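Local structure of HAD superfamily hydrolase (Brucella suis biovar 1, 6NQ4) at residues 62-66 / 67-71; 51-55 / 56-60; 137-141 / 142-146; 192-195 / 196-200. The protein probably hydrolyses phosphate esters, as a phosphatase of the haloacid dehalogenase (HAD) superfamily. All coordinates share one frame; numbering follows the deposited sequence. Where two conformers were deposited one is given.

Contact 1 (62-66 / 67-71)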
ATOM      1  N   GLN A  62       9.286 -14.846  10.339  1.00 20.51           N
ATOM      2  CA  GLN A  62      10.147 -16.013  10.144  1.00 20.78           C
ATOM      3  C   GLN A  62       9.572 -17.250  10.820  1.00 22.73           C
ATOM      4  O   GLN A  62       9.581 -18.346  10.240  1.00 22.86           O
ATOM      5  CB  GLN A  62      11.557 -15.734  10.676  1.00 21.81           C
ATOM      6  CG  GLN A  62      12.349 -14.721   9.867  1.00 21.47           C
ATOM      7  CD  GLN A  62      13.623 -14.330  10.595  1.00 23.05           C
ATOM      8  OE1 GLN A  62      13.618 -14.154  11.815  1.00 24.39           O
ATOM      9  NE2 GLN A  62      14.722 -14.217   9.860  1.00 24.34           N
ATOM     10  N   ARG A  63       9.092 -17.103  12.059  1.00 22.93           N
ATOM     11  CA  ARG A  63       8.562 -18.255  12.778  1.00 24.21           C
ATOM     12  C   ARG A  63       7.328 -18.812  12.084  1.00 25.25           C
ATOM     13  O   ARG A  63       7.153 -20.034  11.998  1.00 26.03           O
ATOM     14  CB  ARG A  63       8.251 -17.879  14.227  1.00 25.96           C
ATOM     15  CG  ARG A  63       9.488 -17.603  15.100  1.00 26.83           C
ATOM     16  CD  ARG A  63       9.177 -17.676  16.602  1.00 28.25           C
ATOM     17  NE  ARG A  63       8.071 -16.796  16.970  1.00 29.58           N
ATOM     18  CZ  ARG A  63       8.190 -15.483  17.158  1.00 31.31           C
ATOM     19  NH1 ARG A  63       9.374 -14.896  17.029  1.00 29.26           N
ATOM     20  NH2 ARG A  63       7.125 -14.755  17.475  1.00 31.43           N
ATOM     21  N   ALA A  64       6.475 -17.930  11.563  1.00 24.04           N
ATOM     22  CA  ALA A  64       5.304 -18.396  10.829  1.00 24.44           C
ATOM     23  C   ALA A  64       5.705 -19.177   9.580  1.00 23.58           C
ATOM     24  O   ALA A  64       5.134 -20.238   9.298  1.00 23.75           O
ATOM     25  CB  ALA A  64       4.383 -17.224  10.489  1.00 24.38           C
ATOM     26  N   ARG A  65       6.683 -18.675   8.819  1.00 22.43           N
ATOM     27  CA  ARG A  65       7.116 -19.401   7.623  1.00 23.26           C
ATOM     28  C   ARG A  65       7.732 -20.743   7.987  1.00 25.13           C
ATOM     29  O   ARG A  65       7.600 -21.720   7.239  1.00 25.56           O
ATOM     30  CB  ARG A  65       8.127 -18.569   6.841  1.00 24.19           C
ATOM     31  CG  ARG A  65       7.548 -17.335   6.230  1.00 23.17           C
ATOM     32  CD  ARG A  65       8.511 -16.702   5.234  1.00 23.64           C
ATOM     33  NE  ARG A  65       8.594 -17.461   3.982  1.00 23.79           N
ATOM     34  CZ  ARG A  65       9.697 -18.025   3.487  1.00 25.75           C
ATOM     35  NH1 ARG A  65      10.846 -17.955   4.144  1.00 27.73           N
ATOM     36  NH2 ARG A  65       9.647 -18.665   2.325  1.00 26.96           N
ATOM     37  N   ALA A  66       8.419 -20.812   9.130  1.00 26.23           N
ATOM     38  CA  ALA A  66       9.008 -22.073   9.559  1.00 28.25           C
ATOM     39  C   ALA A  66       7.948 -23.107   9.895  1.00 28.03           C
ATOM     40  O   ALA A  66       8.251 -24.307   9.911  1.00 29.98           O
ATOM     41  CB  ALA A  66       9.924 -21.849  10.763  1.00 29.06           C
ATOM     42  N   LYS A  67       6.714 -22.673  10.158  1.00 27.58           N
ATOM     43  CA  LYS A  67       5.596 -23.571  10.411  1.00 29.18           C
ATOM     44  C   LYS A  67       4.687 -23.713   9.192  1.00 27.48           C
ATOM     45  O   LYS A  67       3.531 -24.122   9.328  1.00 28.16           O
ATOM     46  CB  LYS A  67       4.816 -23.124  11.650  1.00 31.90           C
ATOM     47  CG  LYS A  67       5.657 -23.051  12.931  1.00 35.76           C
ATOM     48  CD  LYS A  67       4.780 -22.808  14.160  1.00 40.50           C
ATOM     49  CE  LYS A  67       5.001 -21.420  14.745  1.00 44.09           C
ATOM     50  NZ  LYS A  67       4.019 -21.093  15.825  1.00 45.84           N
ATOM     51  N   GLY A  68       5.188 -23.368   8.005  1.00 25.39           N
ATOM     52  CA  GLY A  68       4.489 -23.616   6.758  1.00 24.95           C
ATOM     53  C   GLY A  68       3.468 -22.577   6.352  1.00 23.26           C
ATOM     54  O   GLY A  68       2.643 -22.857   5.473  1.00 26.68           O
ATOM     55  N   VAL A  69       3.470 -21.403   6.973  1.00 23.32           N
ATOM     56  CA  VAL A  69       2.539 -20.343   6.613  1.00 22.27           C
ATOM     57  C   VAL A  69       3.184 -19.495   5.520  1.00 20.97           C
ATOM     58  O   VAL A  69       4.318 -19.032   5.667  1.00 22.23           O
ATOM     59  CB  VAL A  69       2.179 -19.492   7.846  1.00 22.09           C
ATOM     60  CG1 VAL A  69       1.210 -18.366   7.470  1.00 22.30           C
ATOM     61  CG2 VAL A  69       1.575 -20.362   8.941  1.00 23.11           C
ATOM     62  N   THR A  70       2.473 -19.302   4.410  1.00 19.76           N
ATOM     63  CA  THR A  70       2.981 -18.459   3.327  1.00 18.81           C
ATOM     64  C   THR A  70       2.767 -16.987   3.679  1.00 17.97           C
ATOM     65  O   THR A  70       1.676 -16.603   4.110  1.00 19.88           O
ATOM     66  CB  THR A  70       2.266 -18.800   2.016  1.00 20.13           C
ATOM     67  OG1 THR A  70       2.465 -20.186   1.731  1.00 21.24           O
ATOM     68  CG2 THR A  70       2.816 -17.986   0.846  1.00 20.19           C
ATOM     69  N   ILE A  71       3.802 -16.159   3.492  1.00 17.35           N
ATOM     70  CA  ILE A  71       3.744 -14.736   3.837  1.00 18.19           C
ATOM     71  C   ILE A  71       3.794 -13.913   2.554  1.00 17.40           C
ATOM     72  O   ILE A  71       4.803 -13.923   1.838  1.00 17.22           O
ATOM     73  CB  ILE A  71       4.911 -14.313   4.744  1.00 19.31           C
ATOM     74  CG1 ILE A  71       4.972 -15.143   6.028  1.00 22.16           C
ATOM     75  CG2 ILE A  71       4.808 -12.819   5.075  1.00 20.71           C
ATOM     76  CD1 ILE A  71       3.739 -15.107   6.864  1.00 23.50           C
TER
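K67 N begins the turn that ends the helix, bonding to A64 O at 3.0 Å and more weakly to R63 O. K67 CG lies 3.5 Å from R63 O, while the amine heads outward to a long, weak ion pair with D30, an acid that R63 holds more firmly through a salt bridge. G68 follows with phi 84°, a backbone shape that suits glycine, and G68 N reaches R65 O at 3.0 Å. V69 N then returns to A64 O at 3.1 Å, which completes a Schellman motif with G68 as its C' residue. K67 N and V69 N come to A64 O from opposite faces of its carbonyl plane. The branched V69 rests its CB 4.1 Å from A64 CB, a small buried methyl, and V69 O receives a CA-H...O contact from R65 CA at 3.4 Å. With chi1 -57°, I71 sets CG1 anti to its carbonyl carbon and lays it tightly across R65 CG, 3.4 Å away. The arginine thus lends its methylenes to the apolar packing and carries its guanidinium on to N96 and D99. With two donors on A64 O and one on R65 O, both carbonyls are satisfied by amides of the turn itself.

Contact 2 (51-55 / 56-60)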
ATOM      1  N   GLU A  51      13.015   3.958   7.680  1.00 21.17           N
ATOM      2  CA  GLU A  51      14.370   4.245   8.146  1.00 22.15           C
ATOM      3  C   GLU A  51      14.989   3.133   8.991  1.00 20.95           C
ATOM      4  O   GLU A  51      16.213   2.952   8.934  1.00 23.01           O
ATOM      5  CB  GLU A  51      14.400   5.600   8.872  1.00 24.78           C
ATOM      6  CG  GLU A  51      14.070   6.740   7.899  1.00 27.26           C
ATOM      7  CD  GLU A  51      14.283   8.138   8.442  1.00 32.03           C
ATOM      8  OE1 GLU A  51      14.436   8.319   9.673  1.00 33.20           O
ATOM      9  OE2 GLU A  51      14.284   9.068   7.605  1.00 33.94           O
ATOM     10  N   THR A  52      14.187   2.387   9.757  1.00 19.51           N
ATOM     11  CA  THR A  52      14.663   1.194  10.447  0.62 19.50           C
ATOM     12  C   THR A  52      13.604   0.107  10.346  1.00 18.65           C
ATOM     13  O   THR A  52      12.417   0.388  10.157  1.00 19.40           O
ATOM     14  CB  THR A  52      14.984   1.434  11.933  0.62 23.55           C
ATOM     15  OG1 THR A  52      13.819   1.917  12.606  0.62 26.63           O
ATOM     16  CG2 THR A  52      16.116   2.435  12.097  0.62 23.24           C
ATOM     17  N   SER A  53      14.043  -1.149  10.459  1.00 18.41           N
ATOM     18  CA  SER A  53      13.111  -2.270  10.498  1.00 19.17           C
ATOM     19  C   SER A  53      12.912  -2.737  11.935  1.00 19.17           C
ATOM     20  O   SER A  53      13.680  -2.390  12.843  1.00 21.81           O
ATOM     21  CB  SER A  53      13.568  -3.433   9.616  1.00 21.13           C
ATOM     22  OG  SER A  53      14.823  -3.926  10.023  1.00 22.40           O
ATOM     23  N   PHE A  54      11.850  -3.512  12.140  1.00 18.61           N
ATOM     24  CA  PHE A  54      11.426  -3.906  13.483  1.00 19.11           C
ATOM     25  C   PHE A  54      11.767  -5.378  13.707  1.00 20.02           C
ATOM     26  O   PHE A  54      11.108  -6.273  13.153  1.00 20.18           O
ATOM     27  CB  PHE A  54       9.935  -3.627  13.676  1.00 19.99           C
ATOM     28  CG  PHE A  54       9.529  -2.209  13.359  1.00 22.40           C
ATOM     29  CD1 PHE A  54      10.366  -1.143  13.638  1.00 25.97           C
ATOM     30  CD2 PHE A  54       8.299  -1.949  12.778  1.00 24.63           C
ATOM     31  CE1 PHE A  54       9.979   0.166  13.344  1.00 26.52           C
ATOM     32  CE2 PHE A  54       7.915  -0.647  12.477  1.00 25.20           C
ATOM     33  CZ  PHE A  54       8.761   0.407  12.761  1.00 25.86           C
ATOM     34  N   ALA A  55      12.788  -5.625  14.524  1.00 22.04           N
ATOM     35  CA  ALA A  55      13.235  -6.999  14.736  1.00 21.84           C
ATOM     36  C   ALA A  55      12.136  -7.947  15.218  1.00 22.80           C
ATOM     37  O   ALA A  55      12.079  -9.086  14.716  1.00 22.06           O
ATOM     38  CB  ALA A  55      14.479  -7.043  15.637  1.00 24.09           C
ATOM     39  N   PRO A  56      11.248  -7.571  16.149  1.00 23.07           N
ATOM     40  CA  PRO A  56      10.210  -8.533  16.565  1.00 23.15           C
ATOM     41  C   PRO A  56       9.278  -8.942  15.442  1.00 21.58           C
ATOM     42  O   PRO A  56       8.851 -10.101  15.395  1.00 22.24           O
ATOM     43  CB  PRO A  56       9.464  -7.797  17.684  1.00 25.26           C
ATOM     44  CG  PRO A  56      10.481  -6.822  18.230  1.00 25.30           C
ATOM     45  CD  PRO A  56      11.229  -6.357  16.987  1.00 24.75           C
ATOM     46  N   ALA A  57       8.926  -8.007  14.550  1.00 20.42           N
ATOM     47  CA  ALA A  57       8.047  -8.338  13.435  1.00 20.34           C
ATOM     48  C   ALA A  57       8.725  -9.307  12.486  1.00 20.08           C
ATOM     49  O   ALA A  57       8.104 -10.273  12.021  1.00 20.95           O
ATOM     50  CB  ALA A  57       7.655  -7.059  12.700  1.00 19.76           C
ATOM     51  N   ILE A  58       9.996  -9.051  12.168  1.00 19.99           N
ATOM     52  CA  ILE A  58      10.749  -9.964  11.306  1.00 19.48           C
ATOM     53  C   ILE A  58      10.764 -11.362  11.912  1.00 20.26           C
ATOM     54  O   ILE A  58      10.504 -12.365  11.231  1.00 20.57           O
ATOM     55  CB  ILE A  58      12.172  -9.417  11.088  1.00 19.59           C
ATOM     56  CG1 ILE A  58      12.142  -8.149  10.214  1.00 19.77           C
ATOM     57  CG2 ILE A  58      13.105 -10.508  10.539  1.00 20.43           C
ATOM     58  CD1 ILE A  58      13.437  -7.379  10.230  1.00 20.94           C
ATOM     59  N   ALA A  59      11.030 -11.443  13.218  1.00 21.24           N
ATOM     60  CA  ALA A  59      11.121 -12.747  13.871  1.00 21.56           C
ATOM     61  C   ALA A  59       9.779 -13.475  13.857  1.00 23.41           C
ATOM     62  O   ALA A  59       9.727 -14.695  13.638  1.00 22.93           O
ATOM     63  CB  ALA A  59      11.643 -12.579  15.296  1.00 23.07           C
ATOM     64  N   ALA A  60       8.683 -12.746  14.077  1.00 21.82           N
ATOM     65  CA  ALA A  60       7.356 -13.357  14.048  1.00 22.30           C
ATOM     66  C   ALA A  60       7.031 -13.917  12.666  1.00 21.60           C
ATOM     67  O   ALA A  60       6.474 -15.016  12.544  1.00 22.39           O
ATOM     68  CB  ALA A  60       6.314 -12.320  14.463  1.00 23.08           C
TER
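F54 and A57 meet through their beta carbons, CB to CB 4.2 Å, at the N terminus of helix 55-66, where F54 holds the N-cap position. This helix is the crossover of a beta-alpha-beta unit in the Rossmann-like core of the HAD fold. A57 is buried, and its small methyl suits the place against F54. The F54 ring swings away from the helix toward N49, and its side chain lies about 9 Å from the bound sodium ion. P56 packs its CD 3.6 Å from A55 CB. Proline suits this first turn because the amide nitrogens there have no preceding helical carbonyl to bond, so a missing N-H costs nothing. Further out the backbone takes over: I58 N meets F54 O at 3.2 Å, almost straight at 170°, and A59 N meets A55 O at 3.0 Å. S53 forms the polar edge. Its chi1 of 60° sets OG between its own backbone N and carbonyl carbon, and the hydroxyl is hydrogen-bonded to L91 O. I58, which also touches P94, stretches its long branch back over this serine, bringing CD1 to 3.7 Å from S53 OG.

Contact 3 (137-141 / 142-146); sequences ELVEE and FEAAG
E143 swings its CG anti to its own carbonyl carbon (chi1 -60°) and then runs extended (chi2 170°), which carries the carboxylate back to the amide of E140. There E143 OE1 accepts E140 N at 2.9 Å, using the lone pair that faces away from the other oxygen. F142 takes the rarer rotamer, chi1 82°, with its ring tucked back between N and carbonyl carbon; E143 CG lies 3.4 Å above the F142 ring plane, over its centre, and F142 CD2 is 3.7 Å from E140 CB. The ring thus packs on the aliphatic parts of both acids. The two carboxylates are not in contact (E140 OE2 to E143 OE1 5.4 Å), and their like charges would probably still repel. On the inner side V139 CG2 packs 3.9 Å from A144 CB, where a small residue fits against strand 118-122. Two backbone bonds fold the turn: E143 N to E140 O at 3.0 Å and A144 N to E141 O at 3.2 Å. E141 reaches across to helix 164-172, its carboxylate salt-bridged to R169. E143 on the E140 amide resembles one half of a capping box, heading a short 3-10 turn between strands 137-138 and 146-149 of the five-stranded parallel sheet, probably the cap domain.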
ATOM      1  N   GLU A 137       3.826   7.119 -22.938  1.00 28.30           N
ATOM      2  CA  GLU A 137       4.697   8.252 -23.217  1.00 29.28           C
ATOM      3  C   GLU A 137       4.473   9.303 -22.147  1.00 26.40           C
ATOM      4  O   GLU A 137       3.354   9.805 -21.999  1.00 27.08           O
ATOM      5  CB  GLU A 137       4.386   8.850 -24.590  1.00 33.96           C
ATOM      6  CG  GLU A 137       5.377   9.910 -25.018  1.00 40.06           C
ATOM      7  CD  GLU A 137       5.055  10.482 -26.381  1.00 45.66           C
ATOM      8  OE1 GLU A 137       4.260   9.858 -27.118  1.00 47.96           O
ATOM      9  OE2 GLU A 137       5.596  11.559 -26.709  1.00 47.31           O
ATOM     10  N   LEU A 138       5.524   9.645 -21.411  1.00 24.34           N
ATOM     11  CA  LEU A 138       5.407  10.694 -20.407  1.00 23.35           C
ATOM     12  C   LEU A 138       5.556  12.051 -21.083  1.00 24.45           C
ATOM     13  O   LEU A 138       6.524  12.291 -21.820  1.00 27.18           O
ATOM     14  CB  LEU A 138       6.450  10.522 -19.305  1.00 25.85           C
ATOM     15  CG  LEU A 138       6.370   9.191 -18.557  1.00 27.69           C
ATOM     16  CD1 LEU A 138       7.391   9.178 -17.445  1.00 29.99           C
ATOM     17  CD2 LEU A 138       4.988   8.917 -18.012  1.00 28.11           C
ATOM     18  N   VAL A 139       4.581  12.934 -20.858  1.00 22.00           N
ATOM     19  CA  VAL A 139       4.495  14.183 -21.595  1.00 23.05           C
ATOM     20  C   VAL A 139       4.298  15.341 -20.624  1.00 23.93           C
ATOM     21  O   VAL A 139       4.079  15.154 -19.425  1.00 24.50           O
ATOM     22  CB  VAL A 139       3.392  14.152 -22.678  1.00 23.25           C
ATOM     23  CG1 VAL A 139       3.642  13.018 -23.667  1.00 25.96           C
ATOM     24  CG2 VAL A 139       2.008  14.005 -22.045  1.00 24.18           C
ATOM     25  N   GLU A 140       4.427  16.548 -21.158  1.00 25.03           N
ATOM     26  CA  GLU A 140       4.139  17.747 -20.395  1.00 28.06           C
ATOM     27  C   GLU A 140       2.660  17.807 -20.052  1.00 24.88           C
ATOM     28  O   GLU A 140       1.816  17.202 -20.713  1.00 26.48           O
ATOM     29  CB  GLU A 140       4.461  18.987 -21.226  1.00 33.09           C
ATOM     30  CG  GLU A 140       5.876  19.042 -21.729  1.00 40.65           C
ATOM     31  CD  GLU A 140       6.800  19.733 -20.760  1.00 47.57           C
ATOM     32  OE1 GLU A 140       6.408  19.915 -19.587  1.00 49.52           O
ATOM     33  OE2 GLU A 140       7.914  20.108 -21.178  1.00 50.61           O
ATOM     34  N   GLU A 141       2.349  18.603 -19.028  1.00 24.32           N
ATOM     35  CA  GLU A 141       0.966  18.784 -18.599  1.00 24.82           C
ATOM     36  C   GLU A 141       0.036  19.141 -19.763  1.00 24.88           C
ATOM     37  O   GLU A 141      -1.033  18.541 -19.922  1.00 25.25           O
ATOM     38  CB  GLU A 141       0.912  19.881 -17.533  1.00 26.57           C
ATOM     39  CG  GLU A 141      -0.467  20.048 -16.927  1.00 27.01           C
ATOM     40  CD  GLU A 141      -0.614  21.327 -16.124  1.00 27.38           C
ATOM     41  OE1 GLU A 141       0.404  21.848 -15.618  1.00 27.99           O
ATOM     42  OE2 GLU A 141      -1.761  21.808 -16.008  1.00 27.53           O
ATOM     43  N   PHE A 142       0.429  20.116 -20.592  1.00 26.04           N
ATOM     44  CA  PHE A 142      -0.446  20.590 -21.665  1.00 27.17           C
ATOM     45  C   PHE A 142      -0.710  19.534 -22.740  1.00 29.05           C
ATOM     46  O   PHE A 142      -1.684  19.665 -23.492  1.00 30.24           O
ATOM     47  CB  PHE A 142       0.102  21.895 -22.266  1.00 28.74           C
ATOM     48  CG  PHE A 142       1.200  21.701 -23.292  1.00 29.78           C
ATOM     49  CD1 PHE A 142       0.895  21.651 -24.648  1.00 30.36           C
ATOM     50  CD2 PHE A 142       2.531  21.602 -22.907  1.00 30.14           C
ATOM     51  CE1 PHE A 142       1.898  21.488 -25.601  1.00 32.22           C
ATOM     52  CE2 PHE A 142       3.536  21.430 -23.848  1.00 31.24           C
ATOM     53  CZ  PHE A 142       3.218  21.379 -25.204  1.00 31.87           C
ATOM     54  N   GLU A 143       0.116  18.482 -22.807  1.00 28.75           N
ATOM     55  CA  GLU A 143       0.019  17.425 -23.810  1.00 29.42           C
ATOM     56  C   GLU A 143      -0.714  16.187 -23.314  1.00 28.03           C
ATOM     57  O   GLU A 143      -0.971  15.276 -24.110  1.00 28.35           O
ATOM     58  CB  GLU A 143       1.429  16.976 -24.217  1.00 32.22           C
ATOM     59  CG  GLU A 143       2.276  18.074 -24.813  1.00 35.69           C
ATOM     60  CD  GLU A 143       3.741  17.682 -24.987  1.00 38.62           C
ATOM     61  OE1 GLU A 143       4.355  17.148 -24.033  1.00 37.75           O
ATOM     62  OE2 GLU A 143       4.285  17.925 -26.083  1.00 40.90           O
ATOM     63  N   ALA A 144      -1.026  16.115 -22.032  1.00 25.86           N
ATOM     64  CA  ALA A 144      -1.419  14.850 -21.441  1.00 24.37           C
ATOM     65  C   ALA A 144      -2.882  14.530 -21.720  1.00 23.44           C
ATOM     66  O   ALA A 144      -3.732  15.420 -21.834  1.00 24.93           O
ATOM     67  CB  ALA A 144      -1.166  14.882 -19.941  1.00 26.39           C
ATOM     68  N   ALA A 145      -3.167  13.231 -21.829  1.00 22.41           N
ATOM     69  CA  ALA A 145      -4.530  12.728 -21.909  1.00 22.06           C
ATOM     70  C   ALA A 145      -4.950  11.994 -20.645  1.00 21.66           C
ATOM     71  O   ALA A 145      -6.145  11.716 -20.467  1.00 22.87           O
ATOM     72  CB  ALA A 145      -4.696  11.800 -23.128  1.00 22.70           C
ATOM     73  N   GLY A 146      -4.002  11.689 -19.767  1.00 21.52           N
ATOM     74  CA  GLY A 146      -4.299  11.069 -18.493  1.00 20.31           C
ATOM     75  C   GLY A 146      -3.218  11.451 -17.505  1.00 17.81           C
ATOM     76  O   GLY A 146      -2.131  11.919 -17.886  1.00 18.87           O
TER

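Contact 4 (192-195 / 196-200). With EDO (1,2-ethanediol), chain F.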
ATOM      1  N   LEU A 192       5.960  12.303   9.345  1.00 18.54           N
ATOM      2  CA  LEU A 192       4.797  11.935   8.537  1.00 18.35           C
ATOM      3  C   LEU A 192       4.909  12.637   7.192  1.00 18.71           C
ATOM      4  O   LEU A 192       5.199  13.844   7.138  1.00 20.47           O
ATOM      5  CB  LEU A 192       3.480  12.308   9.233  1.00 19.25           C
ATOM      6  CG  LEU A 192       3.152  11.436  10.448  1.00 20.35           C
ATOM      7  CD1 LEU A 192       2.090  12.074  11.333  1.00 21.13           C
ATOM      8  CD2 LEU A 192       2.689  10.088   9.955  1.00 21.62           C
ATOM      9  N   ILE A 193       4.710  11.875   6.117  1.00 17.18           N
ATOM     10  CA  ILE A 193       4.944  12.316   4.750  1.00 17.41           C
ATOM     11  C   ILE A 193       3.648  12.164   3.962  1.00 15.55           C
ATOM     12  O   ILE A 193       3.002  11.111   4.016  1.00 16.24           O
ATOM     13  CB  ILE A 193       6.042  11.439   4.118  1.00 18.01           C
ATOM     14  CG1 ILE A 193       7.328  11.473   4.957  1.00 20.67           C
ATOM     15  CG2 ILE A 193       6.303  11.847   2.688  1.00 18.64           C
ATOM     16  CD1 ILE A 193       7.990  12.827   5.011  1.00 21.92           C
ATOM     17  N   TRP A 194       3.309  13.185   3.174  1.00 16.24           N
ATOM     18  CA  TRP A 194       2.115  13.120   2.341  1.00 16.60           C
ATOM     19  C   TRP A 194       2.329  12.156   1.179  1.00 17.08           C
ATOM     20  O   TRP A 194       3.414  12.113   0.591  1.00 18.57           O
ATOM     21  CB  TRP A 194       1.804  14.504   1.771  1.00 18.10           C
ATOM     22  CG  TRP A 194       1.389  15.481   2.816  1.00 20.18           C
ATOM     23  CD1 TRP A 194       2.114  16.545   3.276  1.00 21.71           C
ATOM     24  CD2 TRP A 194       0.160  15.483   3.541  1.00 22.42           C
ATOM     25  NE1 TRP A 194       1.412  17.201   4.256  1.00 23.42           N
ATOM     26  CE2 TRP A 194       0.200  16.583   4.428  1.00 23.26           C
ATOM     27  CE3 TRP A 194      -0.969  14.665   3.531  1.00 22.71           C
ATOM     28  CZ2 TRP A 194      -0.847  16.880   5.308  1.00 25.36           C
ATOM     29  CZ3 TRP A 194      -2.012  14.963   4.402  1.00 25.10           C
ATOM     30  CH2 TRP A 194      -1.945  16.063   5.275  1.00 25.49           C
ATOM     31  N   CYS A 195       1.281  11.412   0.830  1.00 16.45           N
ATOM     32  CA  CYS A 195       1.336  10.412  -0.230  1.00 16.08           C
ATOM     33  C   CYS A 195       0.364  10.757  -1.352  1.00 15.64           C
ATOM     34  O   CYS A 195      -0.438  11.690  -1.264  1.00 17.07           O
ATOM     35  CB  CYS A 195       0.970   9.037   0.319  1.00 17.30           C
ATOM     36  SG  CYS A 195       2.079   8.403   1.565  1.00 18.83           S
ATOM     37  N   ALA A 196       0.406   9.937  -2.407  1.00 15.91           N
ATOM     38  CA  ALA A 196      -0.435  10.156  -3.579  1.00 15.85           C
ATOM     39  C   ALA A 196      -1.910  10.213  -3.215  1.00 15.70           C
ATOM     40  O   ALA A 196      -2.676  10.945  -3.851  1.00 17.15           O
ATOM     41  CB  ALA A 196      -0.209   9.037  -4.589  1.00 15.88           C
ATOM     42  N   GLY A 197      -2.335   9.424  -2.220  1.00 16.01           N
ATOM     43  CA  GLY A 197      -3.737   9.386  -1.850  1.00 16.93           C
ATOM     44  C   GLY A 197      -4.263  10.728  -1.385  1.00 16.40           C
ATOM     45  O   GLY A 197      -5.455  11.022  -1.537  1.00 17.27           O
ATOM     46  N   ALA A 198      -3.401  11.549  -0.777  1.00 16.42           N
ATOM     47  CA  ALA A 198      -3.829  12.890  -0.391  1.00 17.37           C
ATOM     48  C   ALA A 198      -4.199  13.712  -1.617  1.00 16.83           C
ATOM     49  O   ALA A 198      -5.190  14.456  -1.603  1.00 18.08           O
ATOM     50  CB  ALA A 198      -2.699  13.564   0.374  1.00 18.22           C
ATOM     51  N   LEU A 199      -3.417  13.591  -2.693  1.00 15.83           N
ATOM     52  CA  LEU A 199      -3.727  14.312  -3.925  1.00 15.90           C
ATOM     53  C   LEU A 199      -4.945  13.719  -4.623  1.00 16.19           C
ATOM     54  O   LEU A 199      -5.783  14.458  -5.145  1.00 16.46           O
ATOM     55  CB  LEU A 199      -2.512  14.317  -4.851  1.00 16.05           C
ATOM     56  CG  LEU A 199      -1.236  14.939  -4.292  1.00 17.06           C
ATOM     57  CD1 LEU A 199      -0.141  15.017  -5.368  1.00 18.93           C
ATOM     58  CD2 LEU A 199      -1.484  16.318  -3.702  1.00 19.91           C
ATOM     59  N   ALA A 200      -5.093  12.389  -4.584  1.00 16.02           N
ATOM     60  CA  ALA A 200      -6.292  11.761  -5.131  1.00 17.24           C
ATOM     61  C   ALA A 200      -7.540  12.217  -4.390  1.00 17.20           C
ATOM     62  O   ALA A 200      -8.574  12.468  -5.014  1.00 17.97           O
ATOM     63  CB  ALA A 200      -6.162  10.241  -5.067  1.00 17.70           C
TER
HETATM   64  C1  EDO F 304       6.326  17.323   4.166  1.00 28.38           C
HETATM   65  O1  EDO F 304       5.365  18.341   3.859  1.00 30.10           O
HETATM   66  C2  EDO F 304       5.588  16.007   4.385  1.00 27.61           C
HETATM   67  O2  EDO F 304       5.200  15.423   3.116  1.00 25.48           O
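A sharp passage from a beta hairpin into a helix brings W194 against A198, and a molecule of 1,2-ethanediol, probably from the crystallisation liquor, sits beside the hairpin strand. W194 N points straight at the diol, giving a bond to EDO O2 of 2.9 Å with an angle of 172° at the hydrogen. The indole also approaches this oxygen, W194 CD1 coming within 3.3 Å of EDO O2, while L192 O lies 3.5 Å from EDO C2. The diol is also hydrogen-bonded to D155 O and E158 O. With chi1 -67° the W194 side chain stands beside its backbone N, and the six-membered ring is carried to the helix, where W194 CE3 meets A198 CB at 3.8 Å. Strand 191-194 is one arm of a two-stranded antiparallel hairpin with 185-188, and helix 196-205 then packs on the five-stranded parallel sheet, touching strands 146-149 and 177-179. Small residues suit that interface: the methyls of A196 and A200 lie against C149, C179 and F177. C195 makes the turn. Its carbonyl oxygen accepts A198 N at 3.0 Å, closing the first turn. A198 CB also sits 3.4 Å from C195 O. C195 itself packs against V186 and N181, its side chain about 3 Å from a second ethanediol at the nearest atoms.

In the fold
From the N terminus, contact 2 comes first, where the loop after strand 38-41 enters helix 55-66. Contact 1 follows directly and turns the same helix into strand 70-75, so the two frame the crossover of one beta-alpha-beta unit, their centres 15 Å apart. Contact 3 closes the turn between strands 137-138 and 146-149 on the far side of the molecule, its centre about 45 Å from that of contact 1. Contact 4 comes last and joins the hairpin 185-188/191-194 to helix 196-205 on the same five-stranded sheet as contact 3. All four lie in series, none nesting or crossing. Contacts 2 and 4 approach to about 8 Å between nearest atoms; E51 is salt-bridged to R191, just before segment 192-195.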